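Local coordinates for protein D-alanyl transferase DltD (Enterococcus faecalis, PDB 6O93) that probably acts as a membrane-attached D-alanyl transferase in the D-alanylation of lipoteichoic acid during Gram-positive cell wall biogenesis, at residues Asp116-His121 with Gln146-Phe151; Pro152-Gln155 with Val159-Glu162; Lys233-Asn238 with Leu350-Trp355. All coordinates share one frame; numbering follows the deposited sequence.

Contact 1: Asp116-His121 with Gln146-Phe151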
loop_
_atom_site.group_PDB
_atom_site.type_symbol
_atom_site.label_atom_id
_atom_site.label_comp_id
_atom_site.label_asym_id
_atom_site.label_seq_id
_atom_site.Cartn_x
_atom_site.Cartn_y
_atom_site.Cartn_z
ATOM N N ASP A 116 -10.174 -1.673 13.832
ATOM C CA ASP A 116 -10.276 -0.226 13.674
ATOM C C ASP A 116 -9.473 0.274 12.482
ATOM O O ASP A 116 -9.805 1.319 11.913
ATOM C CB ASP A 116 -9.807 0.478 14.948
ATOM C CG ASP A 116 -10.655 0.129 16.154
ATOM O OD1 ASP A 116 -11.800 -0.333 15.963
ATOM O OD2 ASP A 116 -10.177 0.326 17.293
ATOM N N SER A 117 -8.412 -0.439 12.098
ATOM C CA SER A 117 -7.641 -0.029 10.929
ATOM C C SER A 117 -8.428 -0.274 9.651
ATOM O O SER A 117 -8.494 0.594 8.772
ATOM C CB SER A 117 -6.303 -0.766 10.893
ATOM O OG SER A 117 -5.447 -0.293 11.915
ATOM N N PHE A 118 -9.035 -1.456 9.525
ATOM C CA PHE A 118 -9.905 -1.705 8.383
ATOM C C PHE A 118 -11.119 -0.786 8.416
ATOM O O PHE A 118 -11.503 -0.219 7.388
ATOM C CB PHE A 118 -10.347 -3.166 8.358
ATOM C CG PHE A 118 -11.296 -3.478 7.241
ATOM C CD1 PHE A 118 -10.818 -3.870 6.003
ATOM C CD2 PHE A 118 -12.665 -3.356 7.422
ATOM C CE1 PHE A 118 -11.692 -4.144 4.964
ATOM C CE2 PHE A 118 -13.540 -3.629 6.392
ATOM C CZ PHE A 118 -13.052 -4.024 5.161
ATOM N N GLY A 119 -11.731 -0.625 9.591
ATOM C CA GLY A 119 -12.930 0.191 9.687
ATOM C C GLY A 119 -12.681 1.648 9.350
ATOM O O GLY A 119 -13.532 2.309 8.747
ATOM N N ALA A 120 -11.512 2.172 9.732
ATOM C CA ALA A 120 -11.205 3.570 9.457
ATOM C C ALA A 120 -11.088 3.851 7.966
ATOM O O ALA A 120 -11.283 4.996 7.550
ATOM C CB ALA A 120 -9.909 3.979 10.160
ATOM N N HIS A 121 -10.789 2.837 7.156
ATOM C CA HIS A 121 -10.597 3.017 5.721
ATOM C C HIS A 121 -11.635 2.273 4.891
ATOM O O HIS A 121 -11.501 2.206 3.662
ATOM C CB HIS A 121 -9.186 2.572 5.331
ATOM C CG HIS A 121 -8.115 3.268 6.106
ATOM N ND1 HIS A 121 -7.510 2.706 7.211
ATOM C CD2 HIS A 121 -7.566 4.497 5.962
ATOM C CE1 HIS A 121 -6.622 3.551 7.701
ATOM N NE2 HIS A 121 -6.637 4.646 6.962
ATOM N N GLN A 146 -16.027 -13.637 3.045
ATOM C CA GLN A 146 -15.730 -14.257 4.333
ATOM C C GLN A 146 -15.002 -13.286 5.256
ATOM O O GLN A 146 -15.354 -13.149 6.434
ATOM C CB GLN A 146 -14.905 -15.527 4.117
ATOM C CG GLN A 146 -14.494 -16.249 5.403
ATOM C CD GLN A 146 -13.156 -15.771 5.953
ATOM O OE1 GLN A 146 -13.076 -15.281 7.079
ATOM N NE2 GLN A 146 -12.100 -15.926 5.161
ATOM N N ARG A 147 -13.982 -12.599 4.739
ATOM C CA ARG A 147 -13.200 -11.698 5.580
ATOM C C ARG A 147 -14.028 -10.502 6.032
ATOM O O ARG A 147 -13.959 -10.099 7.198
ATOM C CB ARG A 147 -11.952 -11.227 4.831
ATOM C CG ARG A 147 -10.942 -12.326 4.541
ATOM C CD ARG A 147 -10.166 -12.744 5.787
ATOM N NE ARG A 147 -9.297 -11.671 6.272
ATOM C CZ ARG A 147 -9.289 -11.189 7.515
ATOM N NH1 ARG A 147 -10.090 -11.683 8.451
ATOM N NH2 ARG A 147 -8.454 -10.208 7.826
ATOM N N LEU A 148 -14.819 -9.923 5.126
ATOM C CA LEU A 148 -15.560 -8.712 5.463
ATOM C C LEU A 148 -16.539 -8.956 6.606
ATOM O O LEU A 148 -16.747 -8.075 7.449
ATOM C CB LEU A 148 -16.296 -8.185 4.232
ATOM C CG LEU A 148 -15.435 -7.598 3.114
ATOM C CD1 LEU A 148 -16.323 -7.095 1.988
ATOM C CD2 LEU A 148 -14.538 -6.487 3.625
ATOM N N THR A 149 -17.151 -10.142 6.657
ATOM C CA THR A 149 -18.087 -10.446 7.734
ATOM C C THR A 149 -17.416 -10.504 9.098
ATOM O O THR A 149 -18.120 -10.581 10.109
ATOM C CB THR A 149 -18.803 -11.776 7.483
ATOM O OG1 THR A 149 -17.847 -12.847 7.452
ATOM C CG2 THR A 149 -19.578 -11.736 6.176
ATOM N N LYS A 150 -16.087 -10.477 9.156
ATOM C CA LYS A 150 -15.382 -10.533 10.427
ATOM C C LYS A 150 -15.200 -9.166 11.072
ATOM O O LYS A 150 -14.784 -9.103 12.233
ATOM C CB LYS A 150 -14.007 -11.187 10.240
ATOM C CG LYS A 150 -14.059 -12.610 9.693
ATOM C CD LYS A 150 -14.734 -13.566 10.669
ATOM C CE LYS A 150 -14.642 -15.012 10.196
ATOM N NZ LYS A 150 -15.410 -15.254 8.939
ATOM N N PHE A 151 -15.512 -8.068 10.358
ATOM C CA PHE A 151 -15.216 -6.741 10.879
ATOM C C PHE A 151 -16.477 -6.022 11.342
ATOM O O PHE A 151 -17.513 -6.088 10.671
ATOM C CB PHE A 151 -14.503 -5.897 9.817
ATOM C CG PHE A 151 -13.156 -6.433 9.448
ATOM C CD1 PHE A 151 -12.039 -6.104 10.198
ATOM C CD2 PHE A 151 -13.008 -7.293 8.378
ATOM C CE1 PHE A 151 -10.798 -6.609 9.872
ATOM C CE2 PHE A 151 -11.770 -7.801 8.049
ATOM C CZ PHE A 151 -10.665 -7.460 8.799
#

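Contact 2: Pro152-Gln155 with Val159-Glu162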
loop_
_atom_site.group_PDB
_atom_site.type_symbol
_atom_site.label_atom_id
_atom_site.label_comp_id
_atom_site.label_asym_id
_atom_site.label_seq_id
_atom_site.Cartn_x
_atom_site.Cartn_y
_atom_site.Cartn_z
ATOM N N PRO A 152 -16.424 -5.325 12.485
ATOM C CA PRO A 152 -17.645 -4.672 12.990
ATOM C C PRO A 152 -18.241 -3.654 12.032
ATOM O O PRO A 152 -19.468 -3.513 11.980
ATOM C CB PRO A 152 -17.174 -4.010 14.294
ATOM C CG PRO A 152 -15.966 -4.775 14.702
ATOM C CD PRO A 152 -15.302 -5.206 13.433
ATOM N N VAL A 153 -17.415 -2.928 11.275
ATOM C CA VAL A 153 -17.960 -1.899 10.392
ATOM C C VAL A 153 -18.902 -2.516 9.368
ATOM O O VAL A 153 -19.836 -1.856 8.894
ATOM C CB VAL A 153 -16.824 -1.114 9.709
ATOM C CG1 VAL A 153 -16.150 -1.964 8.642
ATOM C CG2 VAL A 153 -17.366 0.181 9.112
ATOM N N VAL A 154 -18.681 -3.780 9.019
ATOM C CA VAL A 154 -19.536 -4.492 8.077
ATOM C C VAL A 154 -20.690 -5.189 8.787
ATOM O O VAL A 154 -21.802 -5.253 8.256
ATOM C CB VAL A 154 -18.686 -5.496 7.271
ATOM C CG1 VAL A 154 -19.579 -6.449 6.482
ATOM C CG2 VAL A 154 -17.730 -4.756 6.345
ATOM N N GLN A 155 -20.447 -5.707 9.995
ATOM C CA GLN A 155 -21.463 -6.492 10.690
ATOM C C GLN A 155 -22.697 -5.664 11.021
ATOM O O GLN A 155 -23.790 -6.220 11.168
ATOM C CB GLN A 155 -20.880 -7.094 11.967
ATOM C CG GLN A 155 -19.823 -8.161 11.714
ATOM C CD GLN A 155 -19.070 -8.545 12.973
ATOM O OE1 GLN A 155 -19.282 -7.961 14.035
ATOM N NE2 GLN A 155 -18.188 -9.529 12.859
ATOM N N VAL A 159 -28.118 -5.798 5.408
ATOM C CA VAL A 159 -28.289 -6.213 4.018
ATOM C C VAL A 159 -26.959 -6.685 3.446
ATOM O O VAL A 159 -26.890 -7.700 2.744
ATOM C CB VAL A 159 -28.892 -5.069 3.182
ATOM C CG1 VAL A 159 -28.932 -5.450 1.706
ATOM C CG2 VAL A 159 -30.287 -4.730 3.682
ATOM N N LEU A 160 -25.881 -5.958 3.746
ATOM C CA LEU A 160 -24.556 -6.386 3.317
ATOM C C LEU A 160 -24.216 -7.756 3.888
ATOM O O LEU A 160 -23.782 -8.656 3.159
ATOM C CB LEU A 160 -23.516 -5.346 3.739
ATOM C CG LEU A 160 -22.062 -5.628 3.350
ATOM C CD1 LEU A 160 -21.942 -5.898 1.865
ATOM C CD2 LEU A 160 -21.177 -4.461 3.750
ATOM N N MET A 161 -24.418 -7.936 5.197
ATOM C CA MET A 161 -24.118 -9.221 5.822
ATOM C C MET A 161 -24.916 -10.345 5.177
ATOM O O MET A 161 -24.390 -11.440 4.947
ATOM C CB MET A 161 -24.408 -9.154 7.322
ATOM C CG MET A 161 -23.375 -8.366 8.114
ATOM S SD MET A 161 -21.763 -9.177 8.153
ATOM C CE MET A 161 -22.103 -10.558 9.243
ATOM N N GLU A 162 -26.191 -10.092 4.878
ATOM C CA GLU A 162 -27.009 -11.108 4.227
ATOM C C GLU A 162 -26.489 -11.415 2.829
ATOM O O GLU A 162 -26.473 -12.577 2.405
ATOM C CB GLU A 162 -28.465 -10.645 4.183
ATOM C CG GLU A 162 -29.105 -10.565 5.559
ATOM C CD GLU A 162 -30.491 -9.948 5.544
ATOM O OE1 GLU A 162 -30.795 -9.155 4.624
ATOM O OE2 GLU A 162 -31.276 -10.257 6.464
#

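Contact 3: Lys233-Asn238 with Leu350-Trp355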
loop_
_atom_site.group_PDB
_atom_site.type_symbol
_atom_site.label_atom_id
_atom_site.label_comp_id
_atom_site.label_asym_id
_atom_site.label_seq_id
_atom_site.Cartn_x
_atom_site.Cartn_y
_atom_site.Cartn_z
ATOM N N LYS A 233 22.186 15.182 8.990
ATOM C CA LYS A 233 21.721 16.360 9.716
ATOM C C LYS A 233 20.480 16.051 10.545
ATOM O O LYS A 233 20.324 16.572 11.656
ATOM C CB LYS A 233 21.418 17.496 8.738
ATOM C CG LYS A 233 22.632 18.168 8.125
ATOM C CD LYS A 233 22.202 19.182 7.070
ATOM C CE LYS A 233 23.355 20.063 6.614
ATOM N NZ LYS A 233 22.920 21.049 5.585
ATOM N N ALA A 234 19.589 15.207 10.026
ATOM C CA ALA A 234 18.245 15.057 10.565
ATOM C C ALA A 234 18.095 13.868 11.510
ATOM O O ALA A 234 16.962 13.488 11.826
ATOM C CB ALA A 234 17.240 14.928 9.419
ATOM N N ILE A 235 19.196 13.278 11.973
ATOM C CA ILE A 235 19.121 12.125 12.864
ATOM C C ILE A 235 20.175 12.251 13.957
ATOM O O ILE A 235 20.672 11.244 14.473
ATOM C CB ILE A 235 19.297 10.807 12.085
ATOM C CG1 ILE A 235 20.689 10.738 11.446
ATOM C CG2 ILE A 235 18.218 10.674 11.019
ATOM C CD1 ILE A 235 20.917 9.502 10.594
ATOM N N ASN A 236 20.508 13.487 14.330
ATOM C CA ASN A 236 21.644 13.738 15.208
ATOM C C ASN A 236 21.286 13.774 16.690
ATOM O O ASN A 236 22.198 13.851 17.521
ATOM C CB ASN A 236 22.323 15.058 14.822
ATOM C CG ASN A 236 21.383 16.247 14.892
ATOM O OD1 ASN A 236 20.311 16.174 15.493
ATOM N ND2 ASN A 236 21.783 17.354 14.278
ATOM N N ASN A 237 20.004 13.722 17.053
ATOM C CA ASN A 237 19.613 13.775 18.457
ATOM C C ASN A 237 19.480 12.394 19.089
ATOM O O ASN A 237 18.988 12.288 20.215
ATOM C CB ASN A 237 18.302 14.556 18.625
ATOM C CG ASN A 237 17.084 13.796 18.127
ATOM O OD1 ASN A 237 17.170 12.639 17.711
ATOM N ND2 ASN A 237 15.928 14.449 18.179
ATOM N N ASN A 238 19.907 11.343 18.396
ATOM C CA ASN A 238 19.835 9.989 18.929
ATOM C C ASN A 238 20.851 9.127 18.193
ATOM O O ASN A 238 21.424 9.533 17.179
ATOM C CB ASN A 238 18.423 9.410 18.794
ATOM C CG ASN A 238 17.996 9.256 17.349
ATOM O OD1 ASN A 238 18.329 8.268 16.694
ATOM N ND2 ASN A 238 17.253 10.233 16.843
ATOM N N LEU A 350 10.558 3.713 5.180
ATOM C CA LEU A 350 11.603 4.037 4.220
ATOM C C LEU A 350 11.974 5.509 4.316
ATOM O O LEU A 350 11.127 6.369 4.581
ATOM C CB LEU A 350 11.144 3.714 2.795
ATOM C CG LEU A 350 11.096 2.236 2.405
ATOM C CD1 LEU A 350 10.313 2.058 1.112
ATOM C CD2 LEU A 350 12.501 1.677 2.257
ATOM N N GLY A 351 13.253 5.798 4.085
ATOM C CA GLY A 351 13.792 7.133 4.204
ATOM C C GLY A 351 14.682 7.490 3.025
ATOM O O GLY A 351 14.551 6.953 1.925
ATOM N N TRP A 352 15.609 8.410 3.291
ATOM C CA TRP A 352 16.414 9.057 2.261
ATOM C C TRP A 352 16.997 8.069 1.258
ATOM O O TRP A 352 16.606 8.069 0.087
ATOM C CB TRP A 352 17.537 9.867 2.917
ATOM C CG TRP A 352 17.033 10.902 3.877
ATOM C CD1 TRP A 352 16.714 12.197 3.592
ATOM C CD2 TRP A 352 16.784 10.726 5.275
ATOM N NE1 TRP A 352 16.282 12.840 4.726
ATOM C CE2 TRP A 352 16.316 11.958 5.774
ATOM C CE3 TRP A 352 16.912 9.647 6.155
ATOM C CZ2 TRP A 352 15.976 12.140 7.113
ATOM C CZ3 TRP A 352 16.573 9.831 7.483
ATOM C CH2 TRP A 352 16.112 11.067 7.949
ATOM N N ARG A 353 17.936 7.227 1.690
ATOM C CA ARG A 353 18.571 6.295 0.768
ATOM C C ARG A 353 17.676 5.115 0.413
ATOM O O ARG A 353 17.872 4.502 -0.642
ATOM C CB ARG A 353 19.886 5.784 1.357
ATOM C CG ARG A 353 20.956 6.857 1.497
ATOM C CD ARG A 353 22.267 6.251 1.960
ATOM N NE ARG A 353 22.801 5.321 0.970
ATOM C CZ ARG A 353 23.654 4.339 1.243
ATOM N NH1 ARG A 353 24.077 4.142 2.486
ATOM N NH2 ARG A 353 24.081 3.548 0.267
ATOM N N GLY A 354 16.704 4.784 1.263
ATOM C CA GLY A 354 15.776 3.716 0.926
ATOM C C GLY A 354 14.882 4.080 -0.245
ATOM O O GLY A 354 14.720 3.299 -1.188
ATOM N N TRP A 355 14.288 5.274 -0.201
ATOM C CA TRP A 355 13.439 5.708 -1.306
ATOM C C TRP A 355 14.248 5.894 -2.585
ATOM O O TRP A 355 13.764 5.584 -3.679
ATOM C CB TRP A 355 12.714 7.000 -0.937
ATOM C CG TRP A 355 11.485 6.767 -0.119
ATOM C CD1 TRP A 355 11.246 7.208 1.149
ATOM C CD2 TRP A 355 10.323 6.026 -0.513
ATOM N NE1 TRP A 355 10.005 6.793 1.569
ATOM C CE2 TRP A 355 9.418 6.066 0.566
ATOM C CE3 TRP A 355 9.959 5.335 -1.673
ATOM C CZ2 TRP A 355 8.175 5.442 0.520
ATOM C CZ3 TRP A 355 8.722 4.719 -1.718
ATOM C CH2 TRP A 355 7.845 4.776 -0.628
#

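Contact 1: Asp116-His121 with Gln146-Phe151
Near the stacked rings of Phe118 and Phe151, the carbonyl oxygen of Gln146 is gripped by two side chains of its own segment. Thr149 OG1 donates to Gln146 O at 2.7 Å, tilted 34° from the carbonyl plane. Lys150 NZ adds a weak bond to the same oxygen. Lys150 NZ also donates to Gln146 OE1 at 3.0 Å, in the plane of that amide carbonyl and on a lone pair. Thr149 and Lys150 lie within the type I beta turn from Leu148 to Phe151, and both bond back to Gln146. The turn brings Phe151 round to face helix 115-121.

The contact itself is apolar. A chi1 of 177° carries the Phe118 ring away from its own backbone N and onto one face of Phe151. The two rings form a face-to-face stack, with Phe118 and Phe151 centroids 4.3 Å apart and planes at 22°. The stack is offset: Phe118 CG sits over the centre of the Phe151 ring, while Phe151 CD2 lies toward the rim of Phe118. Phe118 CB adds a CH-pi contact over the same face, 4.2 Å from the Phe151 centroid. Leu148 reaches the far end of the Phe118 ring with one methyl. Leu148 CD2 is 3.3 Å from Phe118 CZ, which is tight packing. Phe151 CE2 also lies 3.9 Å above the plane of the Arg147 guanidinium, toward its rim.

The contact is buried and joins helix 115-121 to Leu148 of helix 139-148 and to Phe151, at the N-cap position of helix 152-155. Helix 80-90 covers it, since Phe118 and Phe151 both touch Leu81. Helix 158-168 packs beside it through Leu164, which meets Leu148. Arg147 makes a salt bridge to Asp275 of helix 272-285.

Contact 2: Pro152-Gln155 with Val159-Glu162
Two consecutive helices, 152-155 and 158-168, joined by a short link, pack through Met161 and Leu160 on Val154 and Gln155. The backbones come near each other here, with Gln155 CA 6.2 Å from Met161 CA. Met161 does most of the touching. Its chain is bent at both chi2 (-67°) and chi3 (-72°), which folds it along the backbone of the shorter helix. Met161 CG lies 3.5 Å from Val154 O, and Met161 SD lies 3.7 Å from Gln155 CA. The terminal methyl then reaches Gln155, with Met161 CE 4.1 Å from Gln155 CG.

The helix pair belongs to the helical part of this SGNH hydrolase-clan protein, off the central parallel sheet. Asp157, in the link between the helices, accepts a hydrogen bond from Leu160 N through OD1.

Val154 uses a single methyl for both partners. Val154 CG1 is 3.7 Å from Leu160 CD2, and the same CG1 is 3.9 Å from Met161 SD. The Val154 and Leu160 side chains cross at about a right angle, and Tyr122 touches both. The amide of Gln155 turns elsewhere: its NE2 donates to Thr149 O.

Contact 3: Lys233-Asn238 with Leu350-Trp355
Trp352 holds CG anti to its carbonyl carbon (chi1 -58°), and its indole, turned to a chi2 of -90°, reaches out to Ala234 and Ile235. Ile235 has CG1 between the backbone N and the carbonyl carbon (chi1 63°). This leaves its CG2 branch to make the contact. Ile235 CG2 lies 3.7 Å from Trp352 CH2, and the same methyl is 4.0 Å from Trp352 CZ3. Ala234 meets the neighbouring ring atom, with its CB 3.8 Å from Trp352 CZ2. Both methyls therefore touch the six-membered ring of the indole, at its outer carbons. They approach it obliquely. The Ile235 and Trp352 side chains slide past each other in opposite directions. The shared surface is small, and the contact is wholly apolar.

Ala234 is the first residue to leave helical geometry after helix 220-233, and its backbone is bonded to Asn244. Further along the loop, Asn238 ND2 donates to Asn237 OD1 at 2.6 Å, and the same amide also has partners at Phe240 and Ile242. In the other segment, Gly351 is at the N-cap position of helix 352-367. Trp355 N donates to Gly351 O at 2.7 Å, in the first turn. Arg353 makes salt bridges to Asp224 and Glu340.

Trp352 lies near, without touching, residues that have the geometry of a Ser-His-Asp triad, consistent with the SGNH hydrolase clan. The Trp352 indole also packs on Ala227, Ile230 and Ala231 of helix 220-233. Ser243 touches it just before helix 244-251. The contact thus joins the start of helix 352-367 to the loop between helices 220-233 and 244-251.

The three contacts follow one another along the chain. Contacts 1 and 2 are neighbours, with centres about 10 Å apart. Helix 139-148 of contact 1 leads through a turn into helix 152-155 of contact 2. Leu148 O packs on Val154 CB at 3.2 Å, and Phe118 packs on Val153. Together they form one continuous patch of helical packing. Contact 3 lies on the opposite side of the chain's centre. Its centre is about 34 Å from that of contact 1 and about 43 Å from that of contact 2. It involves other helices, 220-233 and 352-367, and the nearest atoms of contacts 1 and 3 are about 16 Å apart, so the two regions do not touch.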